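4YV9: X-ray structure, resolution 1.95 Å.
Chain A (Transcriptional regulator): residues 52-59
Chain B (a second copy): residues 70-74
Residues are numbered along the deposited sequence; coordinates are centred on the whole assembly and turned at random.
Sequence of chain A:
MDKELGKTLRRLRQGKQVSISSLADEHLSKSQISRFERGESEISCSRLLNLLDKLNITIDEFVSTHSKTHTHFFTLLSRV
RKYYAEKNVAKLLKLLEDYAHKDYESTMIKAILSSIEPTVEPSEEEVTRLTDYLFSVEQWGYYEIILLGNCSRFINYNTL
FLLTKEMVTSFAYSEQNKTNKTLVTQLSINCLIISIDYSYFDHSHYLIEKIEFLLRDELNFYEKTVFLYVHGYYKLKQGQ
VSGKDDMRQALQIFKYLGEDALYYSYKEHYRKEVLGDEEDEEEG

Chain A 52-59: LDKLNITI
Chain B, residues 70-74: HTHFF

The contact is a small, mainly polar junction between two copies of one protein, in which Asp53(A), near the end of a helix, reaches the first turn of a helix in chain B, with one water filling the gap beside it. Chain A is helical at 52-54 (phi/psi near -60/-40) and closes in a Schellman motif: Asn56(A) takes positive phi (61/40), Asn56(A) N bonds to Asp53(A) O at 3.0 Å, and Ile57(A) N bonds to Leu52(A) O at 2.8 Å. Ile57(A) (-118/136) and Thr58(A) (-85/162) are then extended before Ile59(A) re-enters a helix. In chain B, His70(B) (-133/170) and Thr71(B) (-63/163) are extended and 72-74 helical; Thr71(B), chi1 p, is the N-cap, its OG1 accepting from Phe74(B) N at 3.2 Å. In register, Asp53(A) CA lies 5.5 Å from Thr71(B) CA, and Asn56(A) CA 6.4 Å from Phe73(B) CA. Asp53(A) points toward chain B with chi1 t (-166°), and its OD1 accepts from His72(B) N at 2.9 Å (154°); a carboxylate suits the free amides of a helix start. His72(B), chi1 m and chi2 131°, lays one ring face against Asp53(A) OD2, 2.9 Å from CE1, a packing contact rather than a hydrogen bond. The water donates toward Asp53(A) OD1 (2.8 Å) and Asn56(A) OD1 (2.9 Å), though with more acceptors in reach than protons, and accepts from Phe73(B) N at 2.9 Å, so the next amide is also met. Asn56(A), chi1 m, leaves CA sideways but brings OD1 to 3.9 Å from Phe73(B) CB. The apolar share is slight: Thr58(A) CG2, chi1 p, meets Thr71(B) CG2 at 4.2 Å, while the Phe73(B) ring (chi1 t) leads away. Together the stretches bury 322 Å², with Asp53(A) and Thr71(B) the most covered.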

# COMPACT_ATOMS: atom_id res chain seq x y z
N LEU A 52 -0.90 8.95 -19.06
CA LEU A 52 -1.54 8.34 -17.90
C LEU A 52 -2.26 9.41 -17.08
O LEU A 52 -3.37 9.19 -16.60
CB LEU A 52 -0.52 7.61 -17.04
CG LEU A 52 0.22 6.46 -17.73
CD1 LEU A 52 1.24 5.87 -16.77
CD2 LEU A 52 -0.77 5.40 -18.16
N ASP A 53 -1.61 10.56 -16.93
CA ASP A 53 -2.17 11.70 -16.22
C ASP A 53 -3.48 12.16 -16.87
O ASP A 53 -4.48 12.43 -16.17
CB ASP A 53 -1.14 12.83 -16.19
CG ASP A 53 -1.50 13.92 -15.19
OD1 ASP A 53 -2.42 13.72 -14.37
OD2 ASP A 53 -0.84 14.99 -15.23
N LYS A 54 -3.48 12.23 -18.20
CA LYS A 54 -4.71 12.56 -18.92
C LYS A 54 -5.78 11.50 -18.70
O LYS A 54 -6.97 11.80 -18.72
CB LYS A 54 -4.45 12.70 -20.42
CG LYS A 54 -3.78 13.99 -20.83
CD LYS A 54 -3.63 14.07 -22.34
CE LYS A 54 -3.50 15.51 -22.81
NZ LYS A 54 -2.41 16.22 -22.08
N LEU A 55 -5.35 10.27 -18.48
CA LEU A 55 -6.27 9.16 -18.26
C LEU A 55 -6.67 9.05 -16.79
O LEU A 55 -7.51 8.22 -16.45
CB LEU A 55 -5.64 7.85 -18.74
CG LEU A 55 -5.73 7.59 -20.24
CD1 LEU A 55 -4.95 6.34 -20.63
CD2 LEU A 55 -7.19 7.48 -20.66
N ASN A 56 -6.07 9.87 -15.94
CA ASN A 56 -6.25 9.80 -14.49
C ASN A 56 -5.80 8.47 -13.91
O ASN A 56 -6.43 7.91 -13.02
CB ASN A 56 -7.70 10.07 -14.12
CG ASN A 56 -8.09 11.48 -14.44
OD1 ASN A 56 -7.38 12.42 -14.07
ND2 ASN A 56 -9.17 11.65 -15.18
N ILE A 57 -4.68 7.97 -14.44
CA ILE A 57 -4.06 6.75 -13.95
C ILE A 57 -2.65 7.07 -13.43
O ILE A 57 -1.91 7.83 -14.06
CB ILE A 57 -3.98 5.69 -15.05
CG1 ILE A 57 -5.38 5.41 -15.61
CG2 ILE A 57 -3.34 4.41 -14.53
CD1 ILE A 57 -5.39 4.31 -16.65
N THR A 58 -2.30 6.52 -12.27
CA THR A 58 -0.96 6.77 -11.76
C THR A 58 -0.02 5.76 -12.37
O THR A 58 -0.44 4.72 -12.90
CB THR A 58 -0.85 6.69 -10.21
OG1 THR A 58 -1.35 5.43 -9.76
CG2 THR A 58 -1.59 7.85 -9.52
N ILE A 59 1.26 6.07 -12.30
CA ILE A 59 2.26 5.15 -12.80
C ILE A 59 2.33 3.95 -11.85
O ILE A 59 2.58 2.82 -12.29
CB ILE A 59 3.62 5.84 -12.94
CG1 ILE A 59 4.62 4.90 -13.60
CG2 ILE A 59 4.09 6.40 -11.59
CD1 ILE A 59 4.16 4.36 -14.95
N HIS B 70 3.03 15.24 -8.76
CA HIS B 70 1.96 14.25 -8.85
C HIS B 70 0.97 14.60 -9.95
O HIS B 70 1.00 15.70 -10.52
CB HIS B 70 1.24 14.12 -7.51
CG HIS B 70 2.08 13.53 -6.42
ND1 HIS B 70 2.84 12.39 -6.61
CD2 HIS B 70 2.27 13.90 -5.14
CE1 HIS B 70 3.47 12.09 -5.49
NE2 HIS B 70 3.14 12.99 -4.58
N THR B 71 0.09 13.66 -10.23
CA THR B 71 -0.90 13.80 -11.29
C THR B 71 -1.86 14.95 -11.00
O THR B 71 -1.94 15.43 -9.87
CB THR B 71 -1.68 12.49 -11.46
OG1 THR B 71 -2.44 12.24 -10.28
CG2 THR B 71 -0.71 11.31 -11.69
N HIS B 72 -2.58 15.39 -12.03
CA HIS B 72 -3.66 16.36 -11.86
C HIS B 72 -4.65 15.93 -10.77
O HIS B 72 -5.06 16.74 -9.94
CB HIS B 72 -4.42 16.56 -13.18
CG HIS B 72 -3.55 16.97 -14.32
ND1 HIS B 72 -3.60 16.35 -15.56
CD2 HIS B 72 -2.61 17.94 -14.43
CE1 HIS B 72 -2.73 16.92 -16.37
NE2 HIS B 72 -2.11 17.88 -15.71
N PHE B 73 -5.02 14.65 -10.77
CA PHE B 73 -6.05 14.18 -9.85
C PHE B 73 -5.55 14.19 -8.41
O PHE B 73 -6.27 14.58 -7.50
CB PHE B 73 -6.54 12.79 -10.23
CG PHE B 73 -7.72 12.32 -9.43
CD1 PHE B 73 -8.94 13.00 -9.49
CD2 PHE B 73 -7.63 11.19 -8.63
CE1 PHE B 73 -10.03 12.56 -8.76
CE2 PHE B 73 -8.71 10.74 -7.92
CZ PHE B 73 -9.92 11.42 -7.98
N PHE B 74 -4.31 13.76 -8.21
CA PHE B 74 -3.73 13.75 -6.87
C PHE B 74 -3.49 15.18 -6.38
O PHE B 74 -3.56 15.46 -5.18
CB PHE B 74 -2.42 12.94 -6.86
CG PHE B 74 -2.00 12.51 -5.48
CD1 PHE B 74 -2.58 11.39 -4.88
CD2 PHE B 74 -1.06 13.23 -4.77
CE1 PHE B 74 -2.20 11.00 -3.61
CE2 PHE B 74 -0.67 12.84 -3.50
CZ PHE B 74 -1.24 11.72 -2.92
O HOH W 1 -4.70 12.75 -12.97